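Geranylgeranyl pyrophosphate synthase (Corynebacterium glutamicum, PDB 3LMD) probably builds long-chain isoprenyl diphosphates in isoprenoid biosynthesis, as a metal-dependent, all-helical member of the FPP/GGPP synthase family. Local coordinates at residues A[331-334]-A[335-339]; A[221-224]-A[225-228]. One frame throughout, in Å; residues are numbered along the deposited sequence.

Interaction 1: residues A[331-334]-A[335-339]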
ATOM      1  N   LEU A 331     -15.695 -20.229  23.945  1.00 31.63           N
ATOM      2  CA  LEU A 331     -15.082 -21.299  23.162  1.00 32.84           C
ATOM      3  C   LEU A 331     -15.127 -22.585  23.974  1.00 34.96           C
ATOM      4  O   LEU A 331     -15.083 -22.552  25.221  1.00 35.07           O
ATOM      5  CB  LEU A 331     -13.596 -20.971  22.862  1.00 30.59           C
ATOM      6  CG  LEU A 331     -13.370 -19.722  22.005  1.00 32.61           C
ATOM      7  CD1 LEU A 331     -11.866 -19.373  21.927  1.00 27.89           C
ATOM      8  CD2 LEU A 331     -13.956 -19.914  20.603  1.00 29.57           C
ATOM      9  N   PRO A 332     -15.165 -23.720  23.269  1.00 38.15           N
ATOM     10  CA  PRO A 332     -15.152 -25.013  23.934  1.00 41.01           C
ATOM     11  C   PRO A 332     -13.830 -25.296  24.614  1.00 44.52           C
ATOM     12  O   PRO A 332     -12.732 -24.967  24.108  1.00 37.40           O
ATOM     13  CB  PRO A 332     -15.388 -26.009  22.787  1.00 45.13           C
ATOM     14  CG  PRO A 332     -14.915 -25.339  21.590  1.00 45.14           C
ATOM     15  CD  PRO A 332     -15.286 -23.858  21.809  1.00 39.04           C
ATOM     16  N   ASP A 333     -13.948 -25.933  25.763  1.00 33.69           N
ATOM     17  CA  ASP A 333     -12.821 -26.319  26.554  1.00 37.34           C
ATOM     18  C   ASP A 333     -11.933 -27.257  25.732  1.00 39.11           C
ATOM     19  O   ASP A 333     -12.438 -28.111  24.986  1.00 36.31           O
ATOM     20  CB  ASP A 333     -13.354 -26.953  27.841  1.00 44.46           C
ATOM     21  CG  ASP A 333     -14.462 -26.082  28.492  1.00 55.84           C
ATOM     22  OD1 ASP A 333     -14.725 -24.951  27.993  1.00 50.31           O
ATOM     23  OD2 ASP A 333     -15.072 -26.513  29.493  1.00 39.97           O
ATOM     24  N   SER A 334     -10.621 -27.051  25.825  1.00 32.80           N
ATOM     25  CA  SER A 334      -9.659 -27.795  25.005  1.00 35.37           C
ATOM     26  C   SER A 334      -8.276 -27.330  25.363  1.00 40.86           C
ATOM     27  O   SER A 334      -8.091 -26.282  25.994  1.00 35.31           O
ATOM     28  CB  SER A 334      -9.891 -27.561  23.509  1.00 41.27           C
ATOM     29  OG  SER A 334      -9.669 -26.183  23.179  1.00 38.02           O
ATOM     30  N   THR A 335      -7.276 -28.094  24.967  1.00 29.72           N
ATOM     31  CA  THR A 335      -5.911 -27.724  25.207  1.00 32.65           C
ATOM     32  C   THR A 335      -5.556 -26.503  24.399  1.00 27.40           C
ATOM     33  O   THR A 335      -4.699 -25.763  24.775  1.00 32.38           O
ATOM     34  CB  THR A 335      -4.914 -28.809  24.833  1.00 38.14           C
ATOM     35  OG1 THR A 335      -5.126 -29.213  23.495  1.00 59.81           O
ATOM     36  CG2 THR A 335      -5.045 -29.959  25.724  1.00 24.36           C
ATOM     37  N   VAL A 336      -6.207 -26.316  23.273  1.00 28.35           N
ATOM     38  CA  VAL A 336      -5.898 -25.110  22.485  1.00 32.80           C
ATOM     39  C   VAL A 336      -6.469 -23.907  23.226  1.00 32.49           C
ATOM     40  O   VAL A 336      -5.817 -22.881  23.337  1.00 32.18           O
ATOM     41  CB  VAL A 336      -6.438 -25.180  21.065  1.00 31.70           C
ATOM     42  CG1 VAL A 336      -6.157 -23.834  20.292  1.00 31.01           C
ATOM     43  CG2 VAL A 336      -5.752 -26.328  20.325  1.00 38.51           C
ATOM     44  N   LYS A 337      -7.689 -24.030  23.746  1.00 26.92           N
ATOM     45  CA  LYS A 337      -8.228 -22.926  24.558  1.00 28.49           C
ATOM     46  C   LYS A 337      -7.280 -22.541  25.682  1.00 32.18           C
ATOM     47  O   LYS A 337      -7.048 -21.348  25.934  1.00 28.32           O
ATOM     48  CB  LYS A 337      -9.612 -23.278  25.119  1.00 33.66           C
ATOM     49  CG  LYS A 337     -10.221 -22.215  26.038  1.00 30.38           C
ATOM     50  CD  LYS A 337     -11.739 -22.410  26.188  1.00 31.00           C
ATOM     51  CE  LYS A 337     -12.202 -22.015  27.601  1.00 34.00           C
ATOM     52  NZ  LYS A 337     -13.709 -22.073  27.683  1.00 35.18           N
ATOM     53  N   GLU A 338      -6.735 -23.540  26.376  1.00 29.88           N
ATOM     54  CA  GLU A 338      -5.871 -23.263  27.519  1.00 33.44           C
ATOM     55  C   GLU A 338      -4.501 -22.717  27.099  1.00 38.19           C
ATOM     56  O   GLU A 338      -3.890 -21.961  27.845  1.00 31.74           O
ATOM     57  CB  GLU A 338      -5.699 -24.515  28.407  1.00 39.27           C
ATOM     58  CG  GLU A 338      -6.984 -24.902  29.207  1.00 38.30           C
ATOM     59  CD  GLU A 338      -7.683 -23.706  29.888  1.00 38.51           C
ATOM     60  OE1 GLU A 338      -7.030 -22.940  30.642  1.00 39.60           O
ATOM     61  OE2 GLU A 338      -8.896 -23.534  29.671  1.00 37.91           O
ATOM     62  N   ALA A 339      -4.021 -23.115  25.917  1.00 34.84           N
ATOM     63  CA  ALA A 339      -2.790 -22.548  25.358  1.00 32.35           C
ATOM     64  C   ALA A 339      -2.988 -21.043  25.058  1.00 27.95           C
ATOM     65  O   ALA A 339      -2.091 -20.222  25.299  1.00 31.58           O
ATOM     66  CB  ALA A 339      -2.411 -23.301  24.053  1.00 32.97           C
TER
HETATM   67  O   HOH W   1     -10.470 -25.054  28.314  1.00 33.09           O
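Leu331, in the short loop between helices 309-328 and 335-349, gives its carbonyl to Lys337, the third residue of the second helix. Lys337 NZ lies 2.9 Å from Leu331 O, coming in tilted from the carbonyl plane, while Lys337 CD passes 4.1 Å from Leu331 CB. The leucine side chain itself packs on His221, Ala224 and Leu225 of helix 219-246. Pro332 contributes its backbone: Pro332 O is 3.4 Å from Lys337 CD, and its ring rests on His221 and Phe88. Asp333 extends alongside Lys337 in the same direction, and Asp333 OD1 forms a salt bridge with Lys337 NZ at 3.1 Å. The ammonium meets OD1 on its anti side, 34° out of the carboxylate plane. Ser334 is the N-cap. With chi1 at 64°, Ser334 OG is flanked by its own N and C and faces the first turn, where it accepts from Lys337 N at 3.0 Å, with a nearly straight N-H...O angle of 166°. Ser334 O then takes Glu338 N, starting the regular helical bonding, and one water joins Ser334 N to Glu338 OE2, whose carboxylate also pairs with Arg341. Lys337 is thus held at both ends, its amide by the serine and its ammonium by Leu331 O, Asp333 and, from the preceding helix, Leu328 O. One ammonium gathers two carbonyls and a carboxylate, so its charge is probably well compensated, and the turn entering helix 335-349 is tied back to the end of helix 309-328.

Interaction 2: residues A[221-224]-A[225-228]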
ATOM      1  N   HIS A 221     -17.639 -18.638  17.482  1.00 28.69           N
ATOM      2  CA  HIS A 221     -16.274 -18.975  17.818  1.00 35.02           C
ATOM      3  C   HIS A 221     -15.317 -18.091  17.034  1.00 34.25           C
ATOM      4  O   HIS A 221     -14.308 -17.658  17.578  1.00 30.66           O
ATOM      5  CB  HIS A 221     -15.982 -20.455  17.570  1.00 35.35           C
ATOM      6  CG  HIS A 221     -16.808 -21.374  18.415  1.00 42.19           C
ATOM      7  ND1 HIS A 221     -16.959 -22.715  18.133  1.00 42.26           N
ATOM      8  CD2 HIS A 221     -17.533 -21.139  19.534  1.00 42.62           C
ATOM      9  CE1 HIS A 221     -17.737 -23.268  19.049  1.00 47.37           C
ATOM     10  NE2 HIS A 221     -18.092 -22.335  19.915  1.00 45.68           N
ATOM     11  N   ILE A 222     -15.647 -17.828  15.776  1.00 29.30           N
ATOM     12  CA  ILE A 222     -14.880 -16.879  14.966  1.00 32.16           C
ATOM     13  C   ILE A 222     -14.870 -15.514  15.665  1.00 32.51           C
ATOM     14  O   ILE A 222     -13.814 -14.883  15.820  1.00 31.29           O
ATOM     15  CB  ILE A 222     -15.495 -16.710  13.575  1.00 33.77           C
ATOM     16  CG1 ILE A 222     -15.416 -18.023  12.761  1.00 31.12           C
ATOM     17  CG2 ILE A 222     -14.818 -15.554  12.801  1.00 28.99           C
ATOM     18  CD1 ILE A 222     -16.222 -17.912  11.401  1.00 28.05           C
ATOM     19  N   ASP A 223     -16.048 -15.068  16.096  1.00 31.80           N
ATOM     20  CA  ASP A 223     -16.168 -13.782  16.772  1.00 35.80           C
ATOM     21  C   ASP A 223     -15.373 -13.756  18.085  1.00 35.41           C
ATOM     22  O   ASP A 223     -14.712 -12.762  18.411  1.00 30.20           O
ATOM     23  CB  ASP A 223     -17.642 -13.443  17.036  1.00 34.23           C
ATOM     24  CG  ASP A 223     -17.838 -11.984  17.409  1.00 32.80           C
ATOM     25  OD1 ASP A 223     -17.624 -11.125  16.532  1.00 34.12           O
ATOM     26  OD2 ASP A 223     -18.181 -11.703  18.581  1.00 34.76           O
ATOM     27  N   ALA A 224     -15.447 -14.843  18.852  1.00 29.44           N
ATOM     28  CA  ALA A 224     -14.735 -14.901  20.117  1.00 29.84           C
ATOM     29  C   ALA A 224     -13.220 -14.826  19.906  1.00 27.46           C
ATOM     30  O   ALA A 224     -12.507 -14.216  20.700  1.00 26.68           O
ATOM     31  CB  ALA A 224     -15.092 -16.195  20.868  1.00 30.43           C
ATOM     32  N   LEU A 225     -12.715 -15.501  18.873  1.00 27.01           N
ATOM     33  CA  LEU A 225     -11.258 -15.537  18.643  1.00 22.84           C
ATOM     34  C   LEU A 225     -10.751 -14.177  18.144  1.00 25.33           C
ATOM     35  O   LEU A 225      -9.659 -13.713  18.515  1.00 24.54           O
ATOM     36  CB  LEU A 225     -10.890 -16.652  17.624  1.00 23.55           C
ATOM     37  CG  LEU A 225     -10.960 -18.000  18.377  1.00 31.25           C
ATOM     38  CD1 LEU A 225     -11.354 -19.163  17.428  1.00 27.05           C
ATOM     39  CD2 LEU A 225      -9.678 -18.280  19.088  1.00 28.62           C
ATOM     40  N   LYS A 226     -11.561 -13.541  17.323  1.00 27.34           N
ATOM     41  CA  LYS A 226     -11.295 -12.179  16.908  1.00 29.66           C
ATOM     42  C   LYS A 226     -11.164 -11.248  18.140  1.00 31.28           C
ATOM     43  O   LYS A 226     -10.178 -10.506  18.289  1.00 29.24           O
ATOM     44  CB  LYS A 226     -12.436 -11.690  16.020  1.00 27.06           C
ATOM     45  CG  LYS A 226     -12.220 -10.235  15.576  1.00 30.88           C
ATOM     46  CD  LYS A 226     -13.327  -9.704  14.630  1.00 40.42           C
ATOM     47  CE  LYS A 226     -14.642  -9.539  15.348  1.00 48.74           C
ATOM     48  NZ  LYS A 226     -15.374  -8.356  14.793  1.00 58.44           N
ATOM     49  N   ASN A 227     -12.159 -11.304  19.023  1.00 23.79           N
ATOM     50  CA  ASN A 227     -12.209 -10.398  20.181  1.00 26.06           C
ATOM     51  C   ASN A 227     -11.093 -10.723  21.159  1.00 24.11           C
ATOM     52  O   ASN A 227     -10.524  -9.834  21.820  1.00 28.11           O
ATOM     53  CB  ASN A 227     -13.575 -10.504  20.874  1.00 29.34           C
ATOM     54  CG  ASN A 227     -14.713  -9.869  20.065  1.00 30.78           C
ATOM     55  OD1 ASN A 227     -14.497  -9.191  19.069  1.00 38.17           O
ATOM     56  ND2 ASN A 227     -15.933 -10.100  20.509  1.00 33.61           N
ATOM     57  N   PHE A 228     -10.758 -12.008  21.262  1.00 24.32           N
ATOM     58  CA  PHE A 228      -9.663 -12.414  22.125  1.00 24.56           C
ATOM     59  C   PHE A 228      -8.344 -11.834  21.591  1.00 23.66           C
ATOM     60  O   PHE A 228      -7.524 -11.329  22.341  1.00 22.51           O
ATOM     61  CB  PHE A 228      -9.548 -13.952  22.174  1.00 23.17           C
ATOM     62  CG  PHE A 228      -8.351 -14.430  22.954  1.00 27.60           C
ATOM     63  CD1 PHE A 228      -8.374 -14.421  24.337  1.00 24.50           C
ATOM     64  CD2 PHE A 228      -7.200 -14.872  22.297  1.00 27.54           C
ATOM     65  CE1 PHE A 228      -7.265 -14.855  25.080  1.00 31.92           C
ATOM     66  CE2 PHE A 228      -6.100 -15.285  23.005  1.00 28.07           C
ATOM     67  CZ  PHE A 228      -6.138 -15.296  24.415  1.00 24.22           C
TER
HETATM   68  O   HOH W   2     -18.714  -9.423  19.546  1.00 52.72           O
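Asp223 faces Lys226 and Asn227 of the next turn, its i to i+3 and i to i+4 neighbours along helix 219-246 in the all-helical prenyl synthase fold. Each carboxylate oxygen looks to a different neighbour. With CG anti to the backbone N (chi1 -166°), the group leans along the helix toward the following turn. Asp223 OD1 comes 3.6 Å from Lys226 CE. The salt bridge from Asp223 OD1 to Lys226 NZ is long, at 4.0 Å; the lysine chain crosses the aspartate at a slant and bends at its third and fourth torsions. OD2 faces Asn227, whose amide plane is turned 75° from the carboxylate plane, so the two flat groups stand steeply to each other instead of stacking. A water links them, donating to Asp223 OD2 and accepting from Asn227 ND2. The asparagine amide also sits over the backbone, Asn227 CG being 3.3 Å from Asp223 O, the same carbonyl that accepts Asn227 N. The aspartate's stronger partner is Arg330, which forms a salt bridge with OD2, while Glu327 takes a weak hydrogen bond from Asn227 ND2; the polar face therefore looks toward the end of helix 309-328 and the loop beyond it. On another face Leu225 and Phe228 are buried, both against Leu340, with Phe228 also on Ala324 and Leu328. Four i to i+4 main-chain bonds, from Leu225 N to His221 O through Phe228 N to Ala224 O, hold this turn. Leu225 lies back along the preceding turn, Leu225 CD1 being 3.3 Å from His221 O.

In the fold
Two solutions to local order, a capped helix start and a polar face in the first turns of helix 219-246, meet here by van der Waals packing. The centres of interactions 1 and 2 lie about 13 Å apart, and Leu331 of interaction 1 makes most of the contact: Leu331 CD2 is 3.7 Å from His221 CB, and Leu331 CD1 is 3.7 Å from Leu225 CD2. Pro332 CD adds a third touch, 3.7 Å from His221 NE2. The loop after helix 309-328 is thereby packed on helix 219-246. Both contacts lie away from the metal-binding residues Asp115, Asp119, Glu302 and Ser305, and join helices of the scaffold.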